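Tudor domain-containing protein 1 (Homo sapiens, PDB 5M9N) binds arginine-methylated partners such as Piwi proteins through its Tudor domains and probably acts in piRNA-guided repression of transposable elements during spermatogenesis. Local coordinates at residues E111-G116 with M129-I134. Residues are numbered along the deposited sequence; the frame is centred on the assembly and turned at random.
Sequences ESVLVG and MRLCPI
None of Val113, Val115 and Leu131 has a flat group, so no ring or amide face takes part and the contact is made by aliphatic branches, chiefly methyl groups. Leu131 reaches across from 129-134 with its forked end, and each branch, CD1 and CD2, meets a different valine of 111-116. Its CD1 lies 4.0 Å from Val113 CG2, with Val113 CB almost as near at 4.1 Å. Its CD2 lies 3.9 Å from Val115 CG1. Val113 and Leu131 meet at a slant, while Val115 and Leu131 run past each other in opposite senses. In Val113 the touching branch, CG2, sits beside the backbone N, because CG1 takes the place anti to that N (chi1 180°). The backbones stay apart: the nearest CA atoms, those of Val113 and Leu131, are 8.9 Å from each other. The three residues are buried and the shared surface is small, 110 Å² in all. Val104 and Tyr107 of strand 99-109 also pack on Val113, Leu126 packs on Val115, and Ala91 lies against Leu131. Next along the chain, Cys132 does not touch 111-116; it forms a disulfide with Cys72 of helix 58-73. Strands 112-117 and 131-132 belong to one antiparallel five-stranded sheet but are not neighbours in it. Side chains meeting across the inside of a curved sheet, as here, are part of the hydrophobic core of the SH3-like Tudor barrel, in this chain Tudor 2 of the protein.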
ATOM      1  N   GLU A 111      13.258 -14.127 -15.843  1.00 35.54           N
ATOM      2  CA  GLU A 111      11.875 -14.066 -16.303  1.00 35.98           C
ATOM      3  C   GLU A 111      10.791 -13.750 -15.221  1.00 33.65           C
ATOM      4  O   GLU A 111       9.619 -13.893 -15.492  1.00 33.20           O
ATOM      5  CB  GLU A 111      11.558 -15.398 -17.012  1.00 38.88           C
ATOM      6  CG  GLU A 111      12.648 -15.840 -18.051  1.00 42.49           C
ATOM      7  CD  GLU A 111      12.825 -14.869 -19.247  1.00 45.10           C
ATOM      8  OE1 GLU A 111      11.935 -14.001 -19.479  1.00 47.51           O
ATOM      9  OE2 GLU A 111      13.862 -14.973 -19.993  1.00 49.52           O
ATOM     10  N   SER A 112      11.184 -13.239 -14.057  1.00 31.86           N
ATOM     11  CA  SER A 112      10.265 -13.040 -12.939  1.00 30.32           C
ATOM     12  C   SER A 112      10.697 -11.813 -12.145  1.00 28.98           C
ATOM     13  O   SER A 112      11.875 -11.474 -12.133  1.00 28.54           O
ATOM     14  CB  SER A 112      10.157 -14.307 -12.067  1.00 30.52           C
ATOM     15  OG  SER A 112      11.360 -14.589 -11.391  1.00 30.71           O
ATOM     16  N   VAL A 113       9.729 -11.081 -11.586  1.00 27.13           N
ATOM     17  CA  VAL A 113      10.021  -9.806 -10.925  1.00 26.33           C
ATOM     18  C   VAL A 113       9.304  -9.707  -9.580  1.00 25.51           C
ATOM     19  O   VAL A 113       8.142 -10.104  -9.502  1.00 25.67           O
ATOM     20  CB  VAL A 113       9.582  -8.670 -11.837  1.00 26.27           C
ATOM     21  CG1 VAL A 113       9.826  -7.300 -11.251  1.00 26.28           C
ATOM     22  CG2 VAL A 113      10.295  -8.721 -13.152  1.00 26.87           C
ATOM     23  N   LEU A 114       9.960  -9.135  -8.572  1.00 25.03           N
ATOM     24  CA  LEU A 114       9.322  -8.789  -7.288  1.00 24.62           C
ATOM     25  C   LEU A 114       8.599  -7.468  -7.511  1.00 23.86           C
ATOM     26  O   LEU A 114       9.222  -6.526  -7.975  1.00 23.64           O
ATOM     27  CB  LEU A 114      10.362  -8.673  -6.211  1.00 24.98           C
ATOM     28  CG  LEU A 114       9.848  -8.243  -4.857  1.00 24.74           C
ATOM     29  CD1 LEU A 114       8.934  -9.299  -4.274  1.00 24.87           C
ATOM     30  CD2 LEU A 114      11.018  -7.965  -3.943  1.00 25.02           C
ATOM     31  N   VAL A 115       7.266  -7.444  -7.321  1.00 23.06           N
ATOM     32  CA  VAL A 115       6.528  -6.211  -7.534  1.00 22.85           C
ATOM     33  C   VAL A 115       5.741  -5.804  -6.257  1.00 22.44           C
ATOM     34  O   VAL A 115       5.330  -6.678  -5.526  1.00 22.48           O
ATOM     35  CB  VAL A 115       5.538  -6.262  -8.726  1.00 23.01           C
ATOM     36  CG1 VAL A 115       6.265  -6.570 -10.063  1.00 23.29           C
ATOM     37  CG2 VAL A 115       4.358  -7.224  -8.488  1.00 23.02           C
ATOM     38  N   GLY A 116       5.634  -4.509  -6.010  1.00 22.17           N
ATOM     39  CA  GLY A 116       4.778  -3.957  -4.923  1.00 21.96           C
ATOM     40  C   GLY A 116       3.522  -3.323  -5.474  1.00 21.77           C
ATOM     41  O   GLY A 116       3.585  -2.543  -6.443  1.00 22.19           O
ATOM     42  N   MET A 129       5.129 -12.548 -17.913  1.00 32.45           N
ATOM     43  CA  MET A 129       3.898 -12.674 -18.653  1.00 34.37           C
ATOM     44  C   MET A 129       2.740 -11.955 -17.900  1.00 33.76           C
ATOM     45  O   MET A 129       1.769 -11.602 -18.528  1.00 33.54           O
ATOM     46  CB  MET A 129       3.538 -14.139 -18.880  1.00 36.70           C
ATOM     47  CG  MET A 129       4.609 -15.004 -19.534  1.00 39.55           C
ATOM     48  SD  MET A 129       4.593 -14.676 -21.299  1.00 44.17           S
ATOM     49  CE  MET A 129       6.089 -15.556 -21.830  1.00 45.53           C
ATOM     50  N   ARG A 130       2.882 -11.697 -16.589  1.00 33.02           N
ATOM     51  CA  ARG A 130       1.810 -11.056 -15.783  1.00 33.36           C
ATOM     52  C   ARG A 130       2.092  -9.564 -15.631  1.00 32.99           C
ATOM     53  O   ARG A 130       1.379  -8.874 -14.898  1.00 32.01           O
ATOM     54  CB  ARG A 130       1.585 -11.824 -14.436  1.00 33.56           C
ATOM     55  CG  ARG A 130       0.948 -13.190 -14.720  1.00 34.76           C
ATOM     56  CD  ARG A 130       0.823 -14.224 -13.601  1.00 35.43           C
ATOM     57  NE  ARG A 130      -0.269 -13.840 -12.806  1.00 36.57           N
ATOM     58  CZ  ARG A 130      -1.414 -14.470 -12.581  1.00 36.28           C
ATOM     59  NH1 ARG A 130      -1.711 -15.706 -12.975  1.00 37.06           N
ATOM     60  NH2 ARG A 130      -2.266 -13.803 -11.895  1.00 35.96           N
ATOM     61  N   LEU A 131       3.093  -9.030 -16.353  1.00 32.56           N
ATOM     62  CA  LEU A 131       3.302  -7.570 -16.369  1.00 32.89           C
ATOM     63  C   LEU A 131       2.959  -7.024 -17.756  1.00 34.05           C
ATOM     64  O   LEU A 131       3.158  -7.737 -18.700  1.00 34.11           O
ATOM     65  CB  LEU A 131       4.699  -7.173 -15.974  1.00 33.10           C
ATOM     66  CG  LEU A 131       5.297  -7.889 -14.752  1.00 33.63           C
ATOM     67  CD1 LEU A 131       6.808  -7.607 -14.650  1.00 33.94           C
ATOM     68  CD2 LEU A 131       4.572  -7.478 -13.504  1.00 32.78           C
ATOM     69  N   CYS A 132       2.499  -5.763 -17.819  1.00 34.03           N
ATOM     70  CA  CYS A 132       1.909  -5.020 -18.974  1.00 35.86           C
ATOM     71  C   CYS A 132       2.633  -3.649 -18.755  1.00 33.34           C
ATOM     72  O   CYS A 132       2.754  -3.193 -17.598  1.00 32.34           O
ATOM     73  CB  CYS A 132       0.236  -5.055 -18.808  1.00 38.28           C
ATOM     74  SG  CYS A 132      -1.115  -3.769 -19.098  1.00 50.21           S
ATOM     75  N   PRO A 133       3.116  -2.951 -19.808  1.00 32.79           N
ATOM     76  CA  PRO A 133       3.428  -1.518 -19.530  1.00 32.41           C
ATOM     77  C   PRO A 133       2.184  -0.654 -19.231  1.00 32.15           C
ATOM     78  O   PRO A 133       1.072  -1.083 -19.521  1.00 31.06           O
ATOM     79  CB  PRO A 133       4.095  -1.034 -20.802  1.00 33.20           C
ATOM     80  CG  PRO A 133       3.662  -1.998 -21.855  1.00 33.42           C
ATOM     81  CD  PRO A 133       3.388  -3.315 -21.220  1.00 33.26           C
ATOM     82  N   ILE A 134       2.414   0.509 -18.606  1.00 32.36           N
ATOM     83  CA  ILE A 134       1.366   1.449 -18.208  1.00 33.13           C
ATOM     84  C   ILE A 134       1.510   2.691 -19.071  1.00 34.43           C
ATOM     85  O   ILE A 134       2.576   2.949 -19.649  1.00 34.70           O
ATOM     86  CB  ILE A 134       1.431   1.804 -16.681  1.00 32.66           C
ATOM     87  CG1 ILE A 134       0.061   2.314 -16.158  1.00 32.56           C
ATOM     88  CG2 ILE A 134       2.572   2.774 -16.381  1.00 32.69           C
ATOM     89  CD1 ILE A 134      -0.162   2.080 -14.673  1.00 32.64           C
TER